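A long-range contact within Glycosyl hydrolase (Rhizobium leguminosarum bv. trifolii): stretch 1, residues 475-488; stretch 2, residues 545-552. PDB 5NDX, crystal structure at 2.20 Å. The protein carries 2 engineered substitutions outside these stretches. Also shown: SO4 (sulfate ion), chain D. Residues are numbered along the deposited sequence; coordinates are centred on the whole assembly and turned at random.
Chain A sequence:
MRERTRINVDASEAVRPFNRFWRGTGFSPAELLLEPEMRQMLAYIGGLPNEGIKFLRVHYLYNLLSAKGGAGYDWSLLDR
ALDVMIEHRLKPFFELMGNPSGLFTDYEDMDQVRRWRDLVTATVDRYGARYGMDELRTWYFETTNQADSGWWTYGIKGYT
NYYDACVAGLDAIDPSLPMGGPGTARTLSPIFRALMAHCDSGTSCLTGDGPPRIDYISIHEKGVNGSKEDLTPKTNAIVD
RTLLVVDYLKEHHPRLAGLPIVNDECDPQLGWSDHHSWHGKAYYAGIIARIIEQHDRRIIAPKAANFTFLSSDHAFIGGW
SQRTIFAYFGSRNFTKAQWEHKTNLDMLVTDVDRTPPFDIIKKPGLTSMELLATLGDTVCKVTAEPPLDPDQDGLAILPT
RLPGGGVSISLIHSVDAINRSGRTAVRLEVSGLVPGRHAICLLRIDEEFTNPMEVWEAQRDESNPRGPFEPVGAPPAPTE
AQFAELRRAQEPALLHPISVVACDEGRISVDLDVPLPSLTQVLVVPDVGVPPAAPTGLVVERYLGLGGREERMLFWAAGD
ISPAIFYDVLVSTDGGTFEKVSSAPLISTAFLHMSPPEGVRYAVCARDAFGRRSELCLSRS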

# COMPACT_ATOMS: atom_id res chain seq x y z
N PRO A 475 -16.24 16.44 14.87
CA PRO A 475 -15.39 17.40 15.58
C PRO A 475 -14.02 17.53 14.94
O PRO A 475 -13.36 16.50 14.68
N PRO A 476 -13.60 18.76 14.64
CA PRO A 476 -12.25 18.90 14.12
C PRO A 476 -11.18 18.68 15.15
O PRO A 476 -10.11 18.31 14.77
N ALA A 477 -11.48 18.83 16.44
CA ALA A 477 -10.55 18.44 17.50
C ALA A 477 -11.22 17.47 18.46
O ALA A 477 -11.67 17.85 19.54
N PRO A 478 -11.25 16.17 18.10
CA PRO A 478 -11.97 15.23 18.96
C PRO A 478 -11.37 15.19 20.35
O PRO A 478 -10.15 15.46 20.50
N THR A 479 -12.18 14.79 21.33
CA THR A 479 -11.67 14.56 22.68
C THR A 479 -10.86 13.28 22.69
O THR A 479 -10.90 12.48 21.74
N GLU A 480 -10.12 13.06 23.78
CA GLU A 480 -9.41 11.81 23.94
C GLU A 480 -10.35 10.62 23.79
O GLU A 480 -10.04 9.69 23.06
N ALA A 481 -11.47 10.64 24.50
CA ALA A 481 -12.44 9.54 24.39
C ALA A 481 -12.94 9.34 22.94
O ALA A 481 -13.14 8.22 22.51
N GLN A 482 -13.12 10.42 22.20
CA GLN A 482 -13.54 10.35 20.78
C GLN A 482 -12.49 9.71 19.88
O GLN A 482 -12.80 8.84 19.07
N PHE A 483 -11.25 10.09 20.11
CA PHE A 483 -10.14 9.44 19.46
C PHE A 483 -10.02 7.93 19.78
O PHE A 483 -9.71 7.15 18.87
N ALA A 484 -10.31 7.53 21.01
CA ALA A 484 -10.27 6.12 21.40
C ALA A 484 -11.39 5.39 20.63
O ALA A 484 -11.20 4.27 20.17
N GLU A 485 -12.54 6.03 20.48
CA GLU A 485 -13.63 5.47 19.69
C GLU A 485 -13.23 5.34 18.21
O GLU A 485 -13.49 4.32 17.60
N LEU A 486 -12.55 6.32 17.64
CA LEU A 486 -12.10 6.25 16.25
C LEU A 486 -11.05 5.20 16.04
O LEU A 486 -11.08 4.47 15.03
N ARG A 487 -10.11 5.08 16.98
CA ARG A 487 -9.07 4.09 16.87
C ARG A 487 -9.59 2.63 17.05
O ARG A 487 -8.94 1.68 16.57
N ARG A 488 -10.69 2.43 17.77
CA ARG A 488 -11.36 1.11 17.78
C ARG A 488 -11.95 0.82 16.39
O ARG A 488 -11.76 -0.28 15.84
N GLY A 545 -0.10 14.00 20.86
CA GLY A 545 -1.39 14.14 20.20
C GLY A 545 -1.98 15.53 20.37
O GLY A 545 -1.41 16.37 21.06
N LEU A 546 -3.11 15.76 19.73
CA LEU A 546 -3.84 17.04 19.84
C LEU A 546 -3.99 17.47 21.28
O LEU A 546 -4.31 16.64 22.11
N GLY A 547 -3.75 18.75 21.54
CA GLY A 547 -3.75 19.29 22.92
C GLY A 547 -2.54 18.92 23.75
O GLY A 547 -2.56 19.08 24.96
N GLY A 548 -1.46 18.46 23.11
CA GLY A 548 -0.26 18.02 23.83
C GLY A 548 -0.42 16.77 24.69
O GLY A 548 0.34 16.58 25.64
N ARG A 549 -1.36 15.89 24.36
CA ARG A 549 -1.50 14.60 25.05
C ARG A 549 -0.32 13.65 24.78
O ARG A 549 0.15 13.54 23.65
N GLU A 550 0.14 12.93 25.80
CA GLU A 550 1.26 12.01 25.65
C GLU A 550 0.78 10.80 24.89
O GLU A 550 -0.28 10.26 25.19
N GLU A 551 1.54 10.39 23.89
CA GLU A 551 1.18 9.16 23.15
C GLU A 551 2.43 8.33 22.90
O GLU A 551 3.55 8.88 22.88
N ARG A 552 2.23 7.04 22.68
CA ARG A 552 3.32 6.12 22.29
C ARG A 552 2.94 5.29 21.08
O ARG A 552 1.94 4.62 21.10

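The contact is small, burying 294 Å² over both sides, and no direct hydrogen bond crosses it. Apolar packing, one water and a bound sulfate characterise the site.

Pro-475 is out of reach of the other stretch. Pro-476 makes a slight contact, its O atom 4.3 Å from Leu-546 CD1. Ala-477 points sideways, yet its CB lies 3.9 Å from Leu-546 CD1. Pro-478, with a C-gamma exo ring, adds a looser contact, CD to Leu-546 CD1 at 4.4 Å. Leu-546 itself points toward stretch 1 with chi1 m and chi2 t. This brings its CD1 methyl up to the loop that precedes the helix.

The backbone of Pro-478 supplies the polar link. Water 1 donates to Pro-478 O at 2.7 Å and accepts from Arg-549 NH1 at 2.8 Å. It thus bridges the stretches where no direct bond does.

Thr-479 points away and caps the helix. Its p rotamer lets OG1 accept from Gln-482 N at 3.1 Å. In return, Thr-479 N donates to Gln-482 OE1 at 2.9 Å; the Gln-482 side chain is m, then t.

Glu-480 opens the helix. Its N donates to the sulfate, at 3.1 Å to SO4 O2 and 3.2 Å to SO4 O3. The ion probably comes from the crystallisation liquor. SO4 O3 also lies at the edge of the Arg-549 guanidinium. The Glu-480 CA-to-CB bond points sideways, with chi1 and chi2 both t. Its closest contact with Arg-549 is CB to NH1 at 3.7 Å; no salt bridge forms between them. Ala-481 does not reach stretch 2.

Phe-483 is buried and points toward stretch 2 with chi1 m. Leu-546 CD1 approaches the edge of its ring, 4.1 Å from Phe-483 CE2. Arg-549 NH2 comes obliquely to Phe-483 CD2 at 3.5 Å. Arg-549 also points toward stretch 1. Its chi1 and chi2 are t and its chi3 is off-well at 32°. Within its own stretch, its NE makes a weak hydrogen bond to Glu-551 OE2 at 3.3 Å, part of a salt bridge.

Ala-484, Glu-485 and Leu-486 do not reach stretch 2. Arg-487 does, pointing toward it with chi1 m, chi2 t and chi3 t. Glu-551 points back with chi1 m and chi2 t. Their opposite charges are near each other, Arg-487 NH1 to Glu-551 OE2 at 4.2 Å, but too far for a salt bridge. Arg-487 NH1 and NH2 are hydrogen-bonded elsewhere in the structure. Arg-488 takes no part.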

# COMPACT_ATOMS: atom_id res chain seq x y z
CB PRO A 475 -15.27 16.82 16.99
CG PRO A 475 -15.65 15.40 16.85
CD PRO A 475 -16.66 15.35 15.75
CB PRO A 476 -12.21 20.31 13.51
CG PRO A 476 -13.47 20.98 13.89
CD PRO A 476 -14.47 19.93 14.29
CB ALA A 477 -10.06 19.70 18.23
CB PRO A 478 -11.74 13.90 18.26
CG PRO A 478 -11.59 14.27 16.80
CD PRO A 478 -10.83 15.55 16.84
CB THR A 479 -12.79 14.41 23.71
OG1 THR A 479 -13.59 13.26 23.38
CG2 THR A 479 -13.73 15.71 23.76
CB GLU A 480 -8.65 11.74 25.27
CG GLU A 480 -7.93 10.42 25.45
CD GLU A 480 -7.05 10.32 26.72
OE1 GLU A 480 -6.98 11.30 27.50
OE2 GLU A 480 -6.42 9.26 26.92
CB ALA A 481 -13.64 9.75 25.32
CB GLN A 482 -13.95 11.73 20.28
CG GLN A 482 -15.31 12.11 20.82
CD GLN A 482 -15.70 13.56 20.57
OE1 GLN A 482 -14.85 14.43 20.35
NE2 GLN A 482 -17.01 13.81 20.51
CB PHE A 483 -8.82 10.13 19.77
CG PHE A 483 -8.51 11.30 18.87
CD1 PHE A 483 -8.48 11.15 17.50
CD2 PHE A 483 -8.19 12.54 19.40
CE1 PHE A 483 -8.16 12.22 16.66
CE2 PHE A 483 -7.86 13.61 18.59
CZ PHE A 483 -7.88 13.46 17.21
CB ALA A 484 -10.43 5.92 22.93
CB GLU A 485 -14.91 6.29 19.93
CG GLU A 485 -16.14 5.85 19.19
CD GLU A 485 -17.36 6.86 19.31
OE1 GLU A 485 -17.27 7.97 19.96
OE2 GLU A 485 -18.42 6.52 18.75
CB LEU A 486 -11.56 7.61 15.74
CG LEU A 486 -12.55 8.78 15.69
CD1 LEU A 486 -11.86 9.97 15.08
CD2 LEU A 486 -13.83 8.52 14.92
CB ARG A 487 -7.90 4.38 17.85
CG ARG A 487 -7.16 5.65 17.48
CD ARG A 487 -5.81 5.75 18.13
NE ARG A 487 -4.95 6.68 17.40
CZ ARG A 487 -4.79 7.95 17.75
NH1 ARG A 487 -5.38 8.43 18.84
NH2 ARG A 487 -4.04 8.73 17.01
CB ARG A 488 -12.44 1.03 18.86
CG ARG A 488 -13.25 -0.28 18.99
CD ARG A 488 -14.37 -0.21 20.08
NE ARG A 488 -14.11 0.82 21.16
CZ ARG A 488 -14.80 1.97 21.42
NH1 ARG A 488 -15.90 2.35 20.72
NH2 ARG A 488 -14.39 2.79 22.42
CB LEU A 546 -5.26 16.92 19.30
CG LEU A 546 -5.49 17.08 17.80
CD1 LEU A 546 -6.96 17.49 17.60
CD2 LEU A 546 -4.61 18.12 17.16
CB ARG A 549 -2.79 13.94 24.56
CG ARG A 549 -3.08 12.54 25.09
CD ARG A 549 -4.34 11.93 24.44
NE ARG A 549 -4.54 12.39 23.04
CZ ARG A 549 -5.43 13.30 22.62
NH1 ARG A 549 -6.30 13.88 23.47
NH2 ARG A 549 -5.43 13.63 21.33
CB GLU A 550 1.83 11.56 27.01
CG GLU A 550 2.67 12.61 27.74
CD GLU A 550 4.00 12.88 27.05
OE1 GLU A 550 4.59 11.95 26.45
OE2 GLU A 550 4.47 14.04 27.10
CB GLU A 551 0.52 9.50 21.80
CG GLU A 551 -0.80 10.23 21.93
CD GLU A 551 -1.47 10.60 20.60
OE1 GLU A 551 -0.81 10.54 19.56
OE2 GLU A 551 -2.65 11.00 20.66
CB ARG A 552 3.61 5.19 23.45
CG ARG A 552 4.01 5.90 24.75
CD ARG A 552 5.37 6.60 24.65
NE ARG A 552 5.73 7.29 25.90
CZ ARG A 552 5.35 8.53 26.26
NH1 ARG A 552 4.60 9.30 25.48
NH2 ARG A 552 5.74 9.00 27.41
S SO4 D . -10.08 15.64 26.47
O1 SO4 D . -11.34 16.42 26.62
O2 SO4 D . -10.38 14.21 26.63
O3 SO4 D . -9.45 15.88 25.14
O4 SO4 D . -9.11 16.04 27.53
O HOH W 1 -7.74 15.44 21.68